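Uncharacterized protein (Vanderwaltozyma polyspora, PDB 5THE) is the C-terminal lobe of a budding yeast Argonaute, which holds a guide RNA and probably takes part in RNA-guided cleavage of target RNA. Local coordinates at residues P169-L174 / Y200-Y205. Sequence-based numbering, arbitrary orientation.
With nucleotides of chain B.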
loop_
_atom_site.group_PDB
_atom_site.type_symbol
_atom_site.label_atom_id
_atom_site.label_comp_id
_atom_site.label_asym_id
_atom_site.label_seq_id
_atom_site.Cartn_x
_atom_site.Cartn_y
_atom_site.Cartn_z
ATOM N N PRO A 169 7.485 14.048 -29.527
ATOM C CA PRO A 169 6.434 13.655 -30.479
ATOM C C PRO A 169 5.564 12.537 -29.945
ATOM O O PRO A 169 4.362 12.493 -30.244
ATOM C CB PRO A 169 7.226 13.213 -31.720
ATOM C CG PRO A 169 8.581 13.853 -31.562
ATOM C CD PRO A 169 8.840 13.923 -30.091
ATOM N N GLY A 170 6.140 11.624 -29.156
ATOM C CA GLY A 170 5.338 10.567 -28.569
ATOM C C GLY A 170 4.307 11.099 -27.595
ATOM O O GLY A 170 3.162 10.638 -27.575
ATOM N N GLU A 171 4.695 12.073 -26.766
ATOM C CA GLU A 171 3.724 12.637 -25.836
ATOM C C GLU A 171 2.600 13.345 -26.585
ATOM O O GLU A 171 1.436 13.295 -26.169
ATOM C CB GLU A 171 4.400 13.589 -24.854
ATOM C CG GLU A 171 3.393 14.341 -23.999
ATOM C CD GLU A 171 4.003 15.040 -22.790
ATOM O OE1 GLU A 171 5.132 14.694 -22.377
ATOM O OE2 GLU A 171 3.331 15.925 -22.238
ATOM N N ILE A 172 2.919 13.983 -27.710
ATOM C CA ILE A 172 1.870 14.626 -28.497
ATOM C C ILE A 172 0.884 13.582 -28.998
ATOM O O ILE A 172 -0.336 13.759 -28.899
ATOM C CB ILE A 172 2.485 15.446 -29.648
ATOM C CG1 ILE A 172 3.175 16.688 -29.091
ATOM C CG2 ILE A 172 1.417 15.842 -30.652
ATOM C CD1 ILE A 172 3.897 17.494 -30.147
ATOM N N SER A 173 1.399 12.464 -29.514
ATOM C CA SER A 173 0.521 11.395 -29.984
ATOM C C SER A 173 -0.309 10.828 -28.847
ATOM O O SER A 173 -1.510 10.589 -29.008
ATOM C CB SER A 173 1.333 10.274 -30.632
ATOM O OG SER A 173 2.149 10.769 -31.669
ATOM N N LEU A 174 0.322 10.582 -27.694
ATOM C CA LEU A 174 -0.393 9.985 -26.572
ATOM C C LEU A 174 -1.451 10.939 -26.032
ATOM O O LEU A 174 -2.575 10.525 -25.736
ATOM C CB LEU A 174 0.593 9.588 -25.468
ATOM C CG LEU A 174 -0.051 8.958 -24.225
ATOM C CD1 LEU A 174 -0.655 7.597 -24.570
ATOM C CD2 LEU A 174 0.937 8.849 -23.057
ATOM N N TYR A 200 8.682 6.351 -17.528
ATOM C CA TYR A 200 7.620 5.908 -16.624
ATOM C C TYR A 200 7.005 7.083 -15.868
ATOM O O TYR A 200 5.777 7.171 -15.731
ATOM C CB TYR A 200 8.169 4.873 -15.645
ATOM C CG TYR A 200 7.194 4.408 -14.600
ATOM C CD1 TYR A 200 7.103 5.048 -13.367
ATOM C CD2 TYR A 200 6.375 3.298 -14.828
ATOM C CE1 TYR A 200 6.210 4.604 -12.396
ATOM C CE2 TYR A 200 5.491 2.853 -13.868
ATOM C CZ TYR A 200 5.410 3.497 -12.655
ATOM O OH TYR A 200 4.516 3.041 -11.697
ATOM N N ASP A 201 7.850 7.978 -15.337
ATOM C CA ASP A 201 7.354 9.131 -14.588
ATOM C C ASP A 201 6.417 9.965 -15.438
ATOM O O ASP A 201 5.336 10.364 -14.991
ATOM C CB ASP A 201 8.518 10.006 -14.109
ATOM C CG ASP A 201 9.332 9.355 -13.013
ATOM O OD1 ASP A 201 8.918 8.296 -12.506
ATOM O OD2 ASP A 201 10.381 9.921 -12.646
ATOM N N ARG A 202 6.826 10.234 -16.679
ATOM C CA ARG A 202 6.017 11.046 -17.570
ATOM C C ARG A 202 4.725 10.334 -17.956
ATOM O O ARG A 202 3.672 10.971 -18.068
ATOM C CB ARG A 202 6.833 11.408 -18.810
ATOM C CG ARG A 202 6.190 12.473 -19.659
ATOM C CD ARG A 202 6.338 13.822 -18.999
ATOM N NE ARG A 202 5.747 14.888 -19.793
ATOM C CZ ARG A 202 5.764 16.172 -19.447
ATOM N NH1 ARG A 202 6.364 16.557 -18.329
ATOM N NH2 ARG A 202 5.185 17.073 -20.222
ATOM N N LEU A 203 4.786 9.020 -18.181
ATOM C CA LEU A 203 3.560 8.269 -18.469
ATOM C C LEU A 203 2.546 8.403 -17.343
ATOM O O LEU A 203 1.353 8.614 -17.594
ATOM C CB LEU A 203 3.877 6.797 -18.696
ATOM C CG LEU A 203 4.393 6.420 -20.080
ATOM C CD1 LEU A 203 4.715 4.952 -20.106
ATOM C CD2 LEU A 203 3.368 6.773 -21.160
ATOM N N LYS A 204 2.999 8.273 -16.098
ATOM C CA LYS A 204 2.090 8.419 -14.970
ATOM C C LYS A 204 1.665 9.868 -14.791
ATOM O O LYS A 204 0.499 10.148 -14.491
ATOM C CB LYS A 204 2.748 7.868 -13.706
ATOM C CG LYS A 204 3.007 6.356 -13.785
ATOM C CD LYS A 204 1.700 5.577 -14.007
ATOM C CE LYS A 204 1.907 4.084 -13.776
ATOM N NZ LYS A 204 0.640 3.285 -13.967
ATOM N N TYR A 205 2.594 10.802 -14.999
ATOM C CA TYR A 205 2.259 12.216 -14.915
ATOM C C TYR A 205 1.140 12.574 -15.880
ATOM O O TYR A 205 0.184 13.261 -15.517
ATOM C CB TYR A 205 3.501 13.041 -15.207
ATOM C CG TYR A 205 3.279 14.528 -15.244
ATOM C CD1 TYR A 205 3.205 15.258 -14.070
ATOM C CD2 TYR A 205 3.184 15.208 -16.454
ATOM C CE1 TYR A 205 3.030 16.626 -14.091
ATOM C CE2 TYR A 205 3.003 16.580 -16.487
ATOM C CZ TYR A 205 2.927 17.280 -15.297
ATOM O OH TYR A 205 2.750 18.642 -15.297
ATOM O OP3 U B 1 2.778 1.087 -11.672
ATOM P P U B 1 2.466 0.135 -12.755
ATOM O OP1 U B 1 1.606 0.797 -13.766
ATOM O OP2 U B 1 1.983 -1.127 -12.171
ATOM O "O5'" U B 1 3.814 -0.173 -13.516
ATOM C "C5'" U B 1 4.740 -1.132 -13.027
ATOM C "C4'" U B 1 5.650 -1.549 -14.142
ATOM O "O4'" U B 1 6.428 -0.399 -14.589
ATOM C "C3'" U B 1 6.646 -2.650 -13.807
ATOM O "O3'" U B 1 6.724 -3.551 -14.911
ATOM C "C2'" U B 1 7.965 -1.894 -13.634
ATOM O "O2'" U B 1 9.121 -2.656 -13.910
ATOM C "C1'" U B 1 7.804 -0.736 -14.620
ATOM N N1 U B 1 8.589 0.459 -14.250
ATOM C C2 U B 1 9.493 0.946 -15.160
ATOM O O2 U B 1 9.631 0.435 -16.251
ATOM N N3 U B 1 10.215 2.048 -14.763
ATOM C C4 U B 1 10.109 2.702 -13.549
ATOM O O4 U B 1 10.813 3.692 -13.327
ATOM C C5 U B 1 9.158 2.132 -12.644
ATOM C C6 U B 1 8.455 1.053 -13.016
#
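Arg202 and Glu171 form a two-pronged salt bridge joining helices 169-179 and 197-210. Arg202 NE donates to Glu171 OE1 at 2.7 Å, reaching the syn side of that oxygen but tilted out of the carboxylate plane, while Arg202 NH2 meets the syn lone pair of Glu171 OE2 at 3.0 Å. The planes of the two groups are turned 42° apart. Glu171, with CG anti to the backbone N, is extended and reaches across to helix 197-210, whereas the arginine bends at chi2 (75°) to bring its edge to the carboxylate; Tyr205 CD2 lies above one guanidinium face, toward its rim.

Between the two segments, apolar contact comes down to Leu174 and Leu203, whose CD2 methyls meet at 3.7 Å. Both leucines also rest on Tyr189 of strand 185-191, joining the helix pair to the parallel sheet beneath.

Helix 197-210 also holds the first guide nucleotide, U1 of chain B. Its uracil lies over one face of the Tyr200 ring, with C5 above the ring centre. Tyr200 OH donates to OP3 of U1 of chain B at 2.6 Å, and Lys204 NZ to OP1 of the same nucleotide at 2.7 Å. A tyrosine face against the first base, beside a lysine-bound 5'-phosphate, is the hallmark of the guide 5'-end pocket in the Argonaute MID domain, a Rossmann-like fold.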